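Local coordinates for SAM dependent methyltransferase (Agrobacterium tumefaciens, PDB 2IGT), which binds S-adenosylmethionine and probably transfers its methyl group to an acceptor substrate, at residues A266-F280 and V318-K330. Numbering follows the deposited sequence.
Sequences ALGLVLTAYSIRASF and VLSTSLFSRWEPK. With SAM (S-adenosylmethionine), chain D; ACY (acetic acid), chain H.
Leu269, Leu271 and Ala273 pair with Trp327, Ser325 and Leu323 through six backbone hydrogen bonds, two per pair, which defines a ladder between the nearly antiparallel strands 268-273 and 318-328. The straightest bond, Leu323 N to Ala273 O, is 2.8 Å long with 177° at the hydrogen.

Packing is tightest at the ladder's Leu323 end. With CG anti to its own carbonyl carbon (chi1 -43°), Leu323 reaches under the type I turn Ser275-Ala278 and the start of helix 280-290: CD1 lies 3.8 Å from Ser275 O and the same from Ala278 O in the modelled conformer, while CD2 approaches Phe280 N and CB. Just beyond the last bridge, again in one of two conformers, Ser322 CB sits over the centre of the Tyr274 ring, 3.7 Å from the centroid and 8° off its normal, a CH-pi contact. This conformer of Tyr274, a residue of the S-adenosylmethionine pocket, puts CD2 3.8 Å from the ligand's CA; Glu136 and Gln137 hydrogen-bond its hydroxyl.

The Arg326-Glu328 flank is more open. Val270 CG2 lies alongside the Arg326 chain, 3.8 Å from CG, but the guanidinium turns away to an acetate, probably from the crystallisation liquor, with NH2 to OXT at 3.1 Å. Arg326 NE bonds weakly within its salt bridge to Glu328; Trp143 makes a cation-pi contact with Arg326 and hydrogen-bonds Glu328 OE2 through NE1. A water donates to both Leu267 O and Glu328 OE2.

Strand order 205-208, 177-181, 156-160, 228-231, 268-273, 318-328, 297-306 is the 3-2-1-4-5-7-6 of the Rossmann-like class I methyltransferase fold, and this contact pairs its fifth strand with the antiparallel seventh. A classic bulge at Thr321 and Ser322 faces Leu303. Helix 280-290 covers the Leu271-Leu323 face through Met283 and Met287, whereas Phe324, on the Thr272 face, packs against Leu37 of strand 30-39.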
loop_
_atom_site.group_PDB
_atom_site.type_symbol
_atom_site.label_atom_id
_atom_site.label_comp_id
_atom_site.label_asym_id
_atom_site.label_seq_id
_atom_site.Cartn_x
_atom_site.Cartn_y
_atom_site.Cartn_z
ATOM N N ALA A 266 13.972 27.816 28.371
ATOM C CA ALA A 266 12.773 27.395 27.646
ATOM C C ALA A 266 11.496 28.087 28.146
ATOM O O ALA A 266 11.333 28.330 29.352
ATOM C CB ALA A 266 12.599 25.864 27.670
ATOM N N LEU A 267 10.606 28.384 27.201
ATOM C CA LEU A 267 9.328 29.011 27.498
ATOM C C LEU A 267 8.149 28.055 27.525
ATOM O O LEU A 267 7.086 28.381 28.055
ATOM C CB LEU A 267 9.054 30.162 26.525
ATOM C CG LEU A 267 9.966 31.349 26.893
ATOM C CD1 LEU A 267 10.035 32.352 25.777
ATOM C CD2 LEU A 267 9.492 32.003 28.199
ATOM N N GLY A 268 8.294 26.879 26.931
ATOM C CA GLY A 268 7.186 25.968 27.017
ATOM C C GLY A 268 7.306 24.655 26.271
ATOM O O GLY A 268 8.034 24.547 25.294
ATOM N N LEU A 269 6.592 23.652 26.768
ATOM C CA LEU A 269 6.447 22.395 26.058
ATOM C C LEU A 269 4.964 22.146 25.984
ATOM O O LEU A 269 4.301 22.082 27.026
ATOM C CB LEU A 269 7.195 21.265 26.779
ATOM C CG LEU A 269 6.892 19.797 26.414
ATOM C CD1 LEU A 269 7.108 19.533 24.928
ATOM C CD2 LEU A 269 7.782 18.879 27.253
ATOM N N VAL A 270 4.433 22.007 24.761
ATOM C CA VAL A 270 2.992 21.950 24.567
ATOM C C VAL A 270 2.630 20.656 23.862
ATOM O O VAL A 270 3.137 20.378 22.775
ATOM C CB VAL A 270 2.475 23.126 23.688
ATOM C CG1 VAL A 270 0.962 22.967 23.427
ATOM C CG2 VAL A 270 2.820 24.498 24.335
ATOM N N LEU A 271 1.799 19.853 24.512
ATOM C CA LEU A 271 1.303 18.610 23.940
ATOM C C LEU A 271 -0.173 18.765 23.597
ATOM O O LEU A 271 -0.981 19.163 24.454
ATOM C CB LEU A 271 1.462 17.494 24.991
ATOM C CG LEU A 271 0.688 16.190 24.782
ATOM C CD1 LEU A 271 1.264 15.409 23.555
ATOM C CD2 LEU A 271 0.808 15.339 26.054
ATOM N N THR A 272 -0.535 18.390 22.366
ATOM C CA THR A 272 -1.940 18.313 21.941
ATOM C C THR A 272 -2.242 16.883 21.506
ATOM O O THR A 272 -1.394 16.230 20.889
ATOM C CB THR A 272 -2.270 19.341 20.813
ATOM O OG1 THR A 272 -1.343 19.173 19.719
ATOM C CG2 THR A 272 -2.097 20.782 21.346
ATOM N N ALA A 273 -3.453 16.403 21.817
ATOM C CA ALA A 273 -3.827 15.025 21.508
ATOM C C ALA A 273 -5.283 14.902 21.063
ATOM O O ALA A 273 -6.201 15.318 21.794
ATOM C CB ALA A 273 -3.533 14.103 22.692
ATOM N N TYR A 274 -5.496 14.317 19.891
ATOM C CA TYR A 274 -6.842 14.087 19.398
ATOM C C TYR A 274 -7.412 12.758 19.902
ATOM O O TYR A 274 -8.568 12.438 19.654
ATOM C CB TYR A 274 -6.903 14.302 17.874
ATOM C CG TYR A 274 -6.876 15.788 17.587
ATOM C CD1 TYR A 274 -8.045 16.477 17.273
ATOM C CD2 TYR A 274 -5.676 16.527 17.715
ATOM C CE1 TYR A 274 -8.033 17.860 17.051
ATOM C CE2 TYR A 274 -5.651 17.906 17.499
ATOM C CZ TYR A 274 -6.833 18.564 17.165
ATOM O OH TYR A 274 -6.823 19.920 16.949
ATOM N N SER A 275 -6.613 12.030 20.685
ATOM C CA SER A 275 -7.064 10.766 21.286
ATOM C C SER A 275 -8.010 11.023 22.470
ATOM O O SER A 275 -7.647 10.745 23.626
ATOM C CB SER A 275 -5.849 9.953 21.764
ATOM O OG SER A 275 -5.025 9.565 20.685
ATOM N N ILE A 276 -9.191 11.576 22.159
ATOM C CA ILE A 276 -10.272 11.943 23.086
ATOM C C ILE A 276 -10.660 10.874 24.111
ATOM O O ILE A 276 -11.268 11.192 25.150
ATOM C CB ILE A 276 -11.586 12.180 22.245
ATOM C CG1 ILE A 276 -11.951 13.647 22.180
ATOM C CG2 ILE A 276 -12.778 11.356 22.791
ATOM C CD1 ILE A 276 -13.221 13.925 21.419
ATOM N N ARG A 277 -10.405 9.604 23.803
ATOM C CA ARG A 277 -10.844 8.531 24.715
ATOM C C ARG A 277 -10.124 8.614 26.071
ATOM O O ARG A 277 -10.703 8.332 27.122
ATOM C CB ARG A 277 -10.641 7.144 24.088
ATOM C CG ARG A 277 -11.473 6.027 24.710
ATOM C CD ARG A 277 -10.660 5.093 25.602
ATOM N NE ARG A 277 -11.032 3.691 25.372
ATOM C CZ ARG A 277 -11.024 2.734 26.302
ATOM N NH1 ARG A 277 -11.377 1.493 25.978
ATOM N NH2 ARG A 277 -10.683 3.008 27.559
ATOM N N ALA A 278 -8.852 8.982 26.033
ATOM C CA ALA A 278 -8.086 9.215 27.258
ATOM C C ALA A 278 -8.663 10.436 27.968
ATOM O O ALA A 278 -9.326 11.260 27.325
ATOM C CB ALA A 278 -6.621 9.465 26.910
ATOM N N SER A 279 -8.409 10.580 29.272
ATOM C CA SER A 279 -8.736 11.849 29.911
ATOM C C SER A 279 -7.570 12.819 29.726
ATOM O O SER A 279 -6.394 12.403 29.679
ATOM C CB SER A 279 -8.902 11.618 31.409
ATOM O OG SER A 279 -9.143 12.817 32.126
ATOM N N PHE A 280 -7.887 14.114 29.709
ATOM C CA PHE A 280 -6.811 15.129 29.836
ATOM C C PHE A 280 -5.975 14.876 31.105
ATOM O O PHE A 280 -4.808 15.238 31.143
ATOM C CB PHE A 280 -7.371 16.558 29.863
ATOM C CG PHE A 280 -8.282 16.830 31.025
ATOM C CD1 PHE A 280 -9.659 16.748 30.849
ATOM C CD2 PHE A 280 -7.774 17.155 32.281
ATOM C CE1 PHE A 280 -10.533 16.966 31.894
ATOM C CE2 PHE A 280 -8.655 17.405 33.370
ATOM C CZ PHE A 280 -10.028 17.309 33.162
ATOM N N VAL A 318 -20.867 23.619 23.320
ATOM C CA VAL A 318 -19.426 23.356 23.320
ATOM C C VAL A 318 -19.165 22.063 22.538
ATOM O O VAL A 318 -19.790 21.031 22.818
ATOM C CB VAL A 318 -18.917 23.230 24.809
ATOM C CG1 VAL A 318 -17.517 22.688 24.907
ATOM C CG2 VAL A 318 -19.009 24.584 25.541
ATOM N N LEU A 319 -18.260 22.132 21.560
ATOM C CA LEU A 319 -17.732 20.965 20.882
ATOM C C LEU A 319 -16.263 20.783 21.270
ATOM O O LEU A 319 -15.393 21.543 20.833
ATOM C CB LEU A 319 -17.848 21.091 19.364
ATOM C CG LEU A 319 -17.257 19.921 18.554
ATOM C CD1 LEU A 319 -17.934 18.562 18.899
ATOM C CD2 LEU A 319 -17.372 20.213 17.058
ATOM N N SER A 320 -15.994 19.792 22.107
ATOM C CA SER A 320 -14.642 19.558 22.557
ATOM C C SER A 320 -13.892 18.786 21.462
ATOM O O SER A 320 -14.401 17.786 20.948
ATOM C CB SER A 320 -14.670 18.785 23.865
ATOM O OG SER A 320 -13.364 18.509 24.313
ATOM N N THR A 321 -12.708 19.274 21.096
ATOM C CA THR A 321 -11.957 18.726 19.971
ATOM C C THR A 321 -10.753 17.848 20.366
ATOM O O THR A 321 -10.380 16.950 19.633
ATOM C CB THR A 321 -11.400 19.859 19.062
ATOM O OG1 THR A 321 -10.354 20.566 19.743
ATOM C CG2 THR A 321 -12.511 20.888 18.725
ATOM N N SER A 322 -10.117 18.145 21.499
ATOM C CA SER A 322 -8.795 17.579 21.740
ATOM C C SER A 322 -8.392 17.851 23.170
ATOM O O SER A 322 -9.058 18.624 23.882
ATOM C CB SER A 322 -7.742 18.217 20.790
ATOM O OG SER A 322 -7.861 19.628 20.854
ATOM N N LEU A 323 -7.324 17.171 23.585
ATOM C CA LEU A 323 -6.713 17.370 24.904
ATOM C C LEU A 323 -5.462 18.197 24.744
ATOM O O LEU A 323 -4.890 18.319 23.641
ATOM C CB LEU A 323 -6.309 16.020 25.519
ATOM C CG LEU A 323 -7.309 14.870 25.388
ATOM C CD1 LEU A 323 -6.680 13.574 25.962
ATOM C CD2 LEU A 323 -8.639 15.209 26.102
ATOM N N PHE A 324 -5.045 18.803 25.844
ATOM C CA PHE A 324 -3.764 19.501 25.837
ATOM C C PHE A 324 -3.156 19.439 27.220
ATOM O O PHE A 324 -3.859 19.308 28.236
ATOM C CB PHE A 324 -3.900 20.963 25.403
ATOM C CG PHE A 324 -4.466 21.863 26.491
ATOM C CD1 PHE A 324 -5.842 21.938 26.692
ATOM C CD2 PHE A 324 -3.624 22.601 27.320
ATOM C CE1 PHE A 324 -6.385 22.735 27.714
ATOM C CE2 PHE A 324 -4.140 23.414 28.333
ATOM C CZ PHE A 324 -5.526 23.484 28.535
ATOM N N SER A 325 -1.837 19.539 27.232
ATOM C CA SER A 325 -1.092 19.750 28.446
ATOM C C SER A 325 0.109 20.636 28.100
ATOM O O SER A 325 0.827 20.361 27.143
ATOM C CB SER A 325 -0.615 18.410 29.015
ATOM O OG SER A 325 0.033 18.646 30.254
ATOM N N ARG A 326 0.319 21.691 28.891
ATOM C CA ARG A 326 1.361 22.658 28.626
ATOM C C ARG A 326 2.198 22.907 29.885
ATOM O O ARG A 326 1.668 23.302 30.938
ATOM C CB ARG A 326 0.740 23.972 28.148
ATOM C CG ARG A 326 1.741 25.106 27.913
ATOM C CD ARG A 326 0.988 26.295 27.341
ATOM N NE ARG A 326 0.143 26.857 28.387
ATOM C CZ ARG A 326 -1.030 27.440 28.200
ATOM N NH1 ARG A 326 -1.553 27.550 26.981
ATOM N NH2 ARG A 326 -1.682 27.907 29.255
ATOM N N TRP A 327 3.497 22.650 29.763
ATOM C CA TRP A 327 4.462 23.027 30.785
ATOM C C TRP A 327 5.039 24.404 30.438
ATOM O O TRP A 327 5.383 24.668 29.282
ATOM C CB TRP A 327 5.607 21.998 30.928
ATOM C CG TRP A 327 6.671 22.508 31.918
ATOM C CD1 TRP A 327 6.663 22.375 33.290
ATOM C CD2 TRP A 327 7.820 23.307 31.602
ATOM N NE1 TRP A 327 7.771 23.007 33.836
ATOM C CE2 TRP A 327 8.483 23.601 32.823
ATOM C CE3 TRP A 327 8.356 23.806 30.401
ATOM C CZ2 TRP A 327 9.658 24.357 32.872
ATOM C CZ3 TRP A 327 9.549 24.561 30.458
ATOM C CH2 TRP A 327 10.172 24.829 31.681
ATOM N N GLU A 328 5.151 25.266 31.449
ATOM C CA GLU A 328 5.793 26.568 31.303
ATOM C C GLU A 328 6.590 26.832 32.569
ATOM O O GLU A 328 6.175 26.386 33.664
ATOM C CB GLU A 328 4.757 27.686 31.183
ATOM C CG GLU A 328 3.974 27.742 29.879
ATOM C CD GLU A 328 2.963 28.867 29.904
ATOM O OE1 GLU A 328 1.856 28.657 30.443
ATOM O OE2 GLU A 328 3.269 29.964 29.405
ATOM N N PRO A 329 7.699 27.605 32.450
ATOM C CA PRO A 329 8.486 27.899 33.641
ATOM C C PRO A 329 7.754 28.871 34.548
ATOM O O PRO A 329 8.128 29.007 35.723
ATOM C CB PRO A 329 9.760 28.541 33.071
ATOM C CG PRO A 329 9.319 29.197 31.836
ATOM C CD PRO A 329 8.281 28.247 31.250
ATOM N N LYS A 330 6.717 29.506 34.000
ATOM C CA LYS A 330 5.925 30.541 34.657
ATOM C C LYS A 330 6.469 31.020 35.999
ATOM O O LYS A 330 7.444 31.792 36.010
ATOM C CB LYS A 330 4.426 30.186 34.708
ATOM C CG LYS A 330 3.640 30.743 33.497
ATOM C CD LYS A 330 2.347 29.959 33.182
ATOM C CE LYS A 330 1.040 30.728 33.486
ATOM N NZ LYS A 330 0.433 30.425 34.847
HETATM N N SAM D . -2.751 15.155 15.444
HETATM C CA SAM D . -3.988 15.227 14.617
HETATM C C SAM D . -4.768 13.907 14.763
HETATM O O SAM D . -4.323 12.929 15.392
HETATM O OXT SAM D . -5.894 13.806 14.259
HETATM C CB SAM D . -3.652 15.553 13.144
HETATM C CG SAM D . -3.157 14.386 12.258
HETATM S SD SAM D . -1.529 13.716 12.771
HETATM C CE SAM D . -1.429 13.923 14.537
HETATM C "C5'" SAM D . -0.478 15.140 12.385
HETATM C "C4'" SAM D . 0.691 14.780 11.484
HETATM O "O4'" SAM D . 1.439 13.725 12.063
HETATM C "C3'" SAM D . 0.317 14.253 10.094
HETATM O "O3'" SAM D . 0.610 15.247 9.125
HETATM C "C2'" SAM D . 1.147 12.979 9.874
HETATM O "O2'" SAM D . 1.814 12.929 8.628
HETATM C "C1'" SAM D . 2.167 13.114 11.019
HETATM N N9 SAM D . 2.757 11.874 11.519
HETATM C C8 SAM D . 2.149 10.654 11.753
HETATM N N7 SAM D . 3.069 9.806 12.252
HETATM C C5 SAM D . 4.265 10.452 12.340
HETATM C C6 SAM D . 5.543 10.046 12.745
HETATM N N6 SAM D . 5.763 8.816 13.184
HETATM N N1 SAM D . 6.581 10.973 12.742
HETATM C C2 SAM D . 6.356 12.245 12.279
HETATM N N3 SAM D . 5.101 12.650 11.841
HETATM C C4 SAM D . 4.074 11.752 11.865
HETATM C C ACY H . -4.239 30.210 27.361
HETATM O O ACY H . -3.462 30.088 26.394
HETATM O OXT ACY H . -4.058 29.671 28.480
HETATM C CH3 ACY H . -5.476 31.050 27.169
HETATM O O HOH W 1 5.809 30.603 28.837
HETATM O O HOH W 2 -10.296 14.409 19.690
#